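Local coordinates for hydrogenase maturation factor (Thermoanaerobacter tengcongensis, PDB 3VTH), which probably transfers the carbamoyl group of carbamoyl phosphate, at the expense of ATP, to the C-terminal cysteine of HypE during [NiFe]-hydrogenase maturation, at residues H535-N544 and N590-F600. Numbering follows the deposited sequence.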
loop_
_atom_site.group_PDB
_atom_site.type_symbol
_atom_site.label_atom_id
_atom_site.label_comp_id
_atom_site.label_asym_id
_atom_site.label_seq_id
_atom_site.Cartn_x
_atom_site.Cartn_y
_atom_site.Cartn_z
ATOM N N HIS A 535 23.602 13.702 -10.385
ATOM C CA HIS A 535 22.769 14.278 -9.334
ATOM C C HIS A 535 22.562 15.764 -9.597
ATOM O O HIS A 535 23.134 16.305 -10.528
ATOM C CB HIS A 535 23.396 14.039 -7.952
ATOM C CG HIS A 535 24.729 14.697 -7.750
ATOM N ND1 HIS A 535 24.858 15.953 -7.194
ATOM C CD2 HIS A 535 25.994 14.253 -7.970
ATOM C CE1 HIS A 535 26.140 16.267 -7.109
ATOM N NE2 HIS A 535 26.851 15.253 -7.569
ATOM N N LEU A 536 21.736 16.411 -8.789
ATOM C CA LEU A 536 21.560 17.869 -8.865
ATOM C C LEU A 536 22.641 18.587 -8.061
ATOM O O LEU A 536 23.084 18.061 -7.041
ATOM C CB LEU A 536 20.169 18.266 -8.360
ATOM C CG LEU A 536 18.978 17.857 -9.231
ATOM C CD1 LEU A 536 17.644 18.354 -8.617
ATOM C CD2 LEU A 536 19.124 18.369 -10.674
ATOM N N LYS A 537 23.083 19.766 -8.528
ATOM C CA LYS A 537 24.104 20.538 -7.817
ATOM C C LYS A 537 23.601 20.845 -6.410
ATOM O O LYS A 537 22.497 21.370 -6.242
ATOM C CB LYS A 537 24.470 21.841 -8.558
ATOM C CG LYS A 537 25.661 22.591 -7.928
ATOM C CD LYS A 537 25.919 23.949 -8.620
ATOM C CE LYS A 537 27.171 24.642 -8.039
ATOM N NZ LYS A 537 27.328 25.995 -8.676
ATOM N N TYR A 538 24.393 20.465 -5.405
ATOM C CA TYR A 538 24.010 20.630 -3.994
ATOM C C TYR A 538 23.624 22.068 -3.640
ATOM O O TYR A 538 24.358 22.991 -3.971
ATOM C CB TYR A 538 25.169 20.202 -3.091
ATOM C CG TYR A 538 25.325 18.710 -2.993
ATOM C CD1 TYR A 538 24.262 17.916 -2.572
ATOM C CD2 TYR A 538 26.540 18.091 -3.295
ATOM C CE1 TYR A 538 24.389 16.534 -2.469
ATOM C CE2 TYR A 538 26.681 16.713 -3.187
ATOM C CZ TYR A 538 25.583 15.946 -2.775
ATOM O OH TYR A 538 25.674 14.586 -2.646
ATOM N N LYS A 539 22.478 22.237 -2.972
ATOM C CA LYS A 539 22.042 23.538 -2.474
ATOM C C LYS A 539 21.905 23.469 -0.966
ATOM O O LYS A 539 21.488 22.424 -0.426
ATOM C CB LYS A 539 20.683 23.941 -3.085
ATOM C CG LYS A 539 20.671 24.021 -4.612
ATOM C CD LYS A 539 21.571 25.183 -5.089
ATOM C CE LYS A 539 21.719 25.180 -6.604
ATOM N NZ LYS A 539 22.777 26.138 -7.068
ATOM N N PRO A 540 22.226 24.578 -0.277
ATOM C CA PRO A 540 22.110 24.605 1.180
ATOM C C PRO A 540 20.638 24.645 1.594
ATOM O O PRO A 540 19.817 25.294 0.933
ATOM C CB PRO A 540 22.831 25.906 1.570
ATOM C CG PRO A 540 22.628 26.824 0.374
ATOM C CD PRO A 540 22.671 25.877 -0.832
ATOM N N LEU A 541 20.302 23.944 2.662
ATOM C CA LEU A 541 18.948 23.947 3.171
ATOM C C LEU A 541 19.033 24.378 4.629
ATOM O O LEU A 541 19.438 23.593 5.475
ATOM C CB LEU A 541 18.352 22.536 3.058
ATOM C CG LEU A 541 16.839 22.407 3.084
ATOM C CD1 LEU A 541 16.314 22.685 1.687
ATOM C CD2 LEU A 541 16.425 20.999 3.524
ATOM N N PRO A 542 18.703 25.648 4.914
ATOM C CA PRO A 542 18.841 26.202 6.265
ATOM C C PRO A 542 17.679 25.789 7.163
ATOM O O PRO A 542 16.510 25.933 6.784
ATOM C CB PRO A 542 18.819 27.715 6.020
ATOM C CG PRO A 542 17.956 27.863 4.800
ATOM C CD PRO A 542 18.262 26.667 3.942
ATOM N N GLY A 543 18.008 25.258 8.336
ATOM C CA GLY A 543 17.001 24.870 9.316
ATOM C C GLY A 543 16.683 23.389 9.305
ATOM O O GLY A 543 16.228 22.855 10.317
ATOM N N ASN A 544 16.898 22.741 8.155
ATOM C CA ASN A 544 16.798 21.275 8.002
ATOM C C ASN A 544 15.389 20.672 8.015
ATOM O O ASN A 544 14.893 20.211 6.981
ATOM C CB ASN A 544 17.696 20.550 9.025
ATOM C CG ASN A 544 19.165 20.841 8.816
ATOM O OD1 ASN A 544 19.591 21.170 7.706
ATOM N ND2 ASN A 544 19.952 20.722 9.884
ATOM N N ASN A 590 23.075 25.011 11.228
ATOM C CA ASN A 590 21.958 24.089 10.950
ATOM C C ASN A 590 21.633 23.956 9.462
ATOM O O ASN A 590 20.462 23.975 9.068
ATOM C CB ASN A 590 20.692 24.520 11.716
ATOM C CG ASN A 590 20.822 24.353 13.209
ATOM O OD1 ASN A 590 21.484 23.433 13.695
ATOM N ND2 ASN A 590 20.174 25.239 13.955
ATOM N N THR A 591 22.669 23.839 8.636
ATOM C CA THR A 591 22.491 23.834 7.192
ATOM C C THR A 591 22.863 22.473 6.615
ATOM O O THR A 591 23.944 21.954 6.888
ATOM C CB THR A 591 23.307 24.982 6.572
ATOM O OG1 THR A 591 22.712 26.227 6.968
ATOM C CG2 THR A 591 23.333 24.910 5.051
ATOM N N ALA A 592 21.947 21.877 5.858
ATOM C CA ALA A 592 22.231 20.629 5.158
ATOM C C ALA A 592 22.430 20.956 3.688
ATOM O O ALA A 592 21.945 21.985 3.216
ATOM C CB ALA A 592 21.083 19.631 5.332
ATOM N N TYR A 593 23.154 20.113 2.967
ATOM C CA TYR A 593 23.275 20.286 1.526
ATOM C C TYR A 593 22.502 19.191 0.833
ATOM O O TYR A 593 22.595 18.013 1.228
ATOM C CB TYR A 593 24.741 20.295 1.105
ATOM C CG TYR A 593 25.430 21.552 1.563
ATOM C CD1 TYR A 593 25.426 22.701 0.777
ATOM C CD2 TYR A 593 26.053 21.607 2.812
ATOM C CE1 TYR A 593 26.065 23.876 1.217
ATOM C CE2 TYR A 593 26.673 22.767 3.255
ATOM C CZ TYR A 593 26.672 23.889 2.459
ATOM O OH TYR A 593 27.307 25.022 2.921
ATOM N N VAL A 594 21.715 19.578 -0.177
ATOM C CA VAL A 594 20.724 18.652 -0.748
ATOM C C VAL A 594 20.769 18.563 -2.261
ATOM O O VAL A 594 20.938 19.575 -2.966
ATOM C CB VAL A 594 19.260 18.999 -0.314
ATOM C CG1 VAL A 594 19.191 19.241 1.181
ATOM C CG2 VAL A 594 18.737 20.261 -1.083
ATOM N N SER A 595 20.625 17.338 -2.745
ATOM C CA SER A 595 20.341 17.043 -4.157
ATOM C C SER A 595 19.009 16.329 -4.070
ATOM O O SER A 595 18.943 15.184 -3.620
ATOM C CB SER A 595 21.409 16.102 -4.742
ATOM O OG SER A 595 20.977 15.478 -5.952
ATOM N N SER A 596 17.926 17.001 -4.438
ATOM C CA SER A 596 16.608 16.457 -4.110
ATOM C C SER A 596 15.549 16.939 -5.085
ATOM O O SER A 596 15.352 18.137 -5.242
ATOM C CB SER A 596 16.215 16.871 -2.687
ATOM O OG SER A 596 14.826 16.649 -2.441
ATOM N N MET A 597 14.848 15.991 -5.707
ATOM C CA MET A 597 13.739 16.336 -6.605
ATOM C C MET A 597 12.569 16.926 -5.824
ATOM O O MET A 597 11.902 17.855 -6.280
ATOM C CB MET A 597 13.309 15.118 -7.444
ATOM C CG MET A 597 12.306 15.452 -8.592
ATOM S SD MET A 597 12.878 16.753 -9.714
ATOM C CE MET A 597 14.422 16.046 -10.332
ATOM N N GLY A 598 12.337 16.409 -4.622
ATOM C CA GLY A 598 11.282 16.963 -3.746
ATOM C C GLY A 598 11.497 18.430 -3.387
ATOM O O GLY A 598 10.565 19.245 -3.469
ATOM N N ARG A 599 12.721 18.776 -2.989
ATOM C CA ARG A 599 13.032 20.157 -2.646
ATOM C C ARG A 599 13.018 21.043 -3.887
ATOM O O ARG A 599 12.630 22.214 -3.808
ATOM C CB ARG A 599 14.387 20.286 -1.910
ATOM C CG ARG A 599 14.512 19.511 -0.563
ATOM C CD ARG A 599 13.562 19.964 0.570
ATOM N NE ARG A 599 12.172 19.617 0.273
ATOM C CZ ARG A 599 11.605 18.435 0.530
ATOM N NH1 ARG A 599 12.291 17.462 1.129
ATOM N NH2 ARG A 599 10.342 18.228 0.183
ATOM N N PHE A 600 13.463 20.496 -5.021
ATOM C CA PHE A 600 13.381 21.223 -6.307
ATOM C C PHE A 600 11.922 21.627 -6.572
ATOM O O PHE A 600 11.626 22.813 -6.835
ATOM C CB PHE A 600 13.959 20.368 -7.456
ATOM C CG PHE A 600 14.335 21.136 -8.716
ATOM C CD1 PHE A 600 14.163 22.518 -8.831
ATOM C CD2 PHE A 600 14.824 20.432 -9.826
ATOM C CE1 PHE A 600 14.512 23.202 -10.019
ATOM C CE2 PHE A 600 15.165 21.106 -11.018
ATOM C CZ PHE A 600 15.003 22.499 -11.111
HETATM O O HOH W 1 19.919 20.505 -5.429
#
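Lys539 and Leu541 pair antiparallel with Val594 and Ala592, their short strands running at 144°, and each pair closes a two-bond ring: Lys539 N bonds Val594 O at 3.1 Å, and Leu541 N bonds Ala592 O at a short 2.6 Å, with the reverse bonds from Val594 N and Ala592 N completing the rings. Gly543 N adds a bond to Asn590 O (2.9 Å) at a positive phi that suits glycine. Beyond the other end, at the break in strand 530-542, a water donates to both Lys537 O and Val594 O, and Ser595 takes over with its side chain: OG, anti to the backbone N (chi1 163°), accepts from Leu536 N at 3.1 Å and also bonds Glu521. On one face of the pairing, Pro540 CB touches both Thr591 CG2 and Tyr593 CE1, while Tyr538 turns the edge of its ring to the backbone at Val594 and Ser595, its hydroxyl held by Asp514 and Arg532. On the other face Leu541 crosses Val594 nearly at right angles, CB to CG1 at 3.9 Å, and its CD1 meets Arg599 CD. Leu536 CD1 reaches the Phe600 ring (CD2 at 3.7 Å). The amide of Asn544 lies beside Asn590 O and the Ala592 backbone; an alanine here would probably cost these backbone groups their polar neighbour. Ser596 caps helix 597-607, its OG accepting from Arg599 N. Gly598 and Arg599 touch the bound AP2 nucleotide analogue, so the contact joins a sheet of the second subdomain of the Kae1-like domain to a helix that lines the nucleotide pocket. Strand 517-525 flanks 591-594, helix 551-559 packs on Leu541 and Arg599, and helix 649-662 covers Phe600.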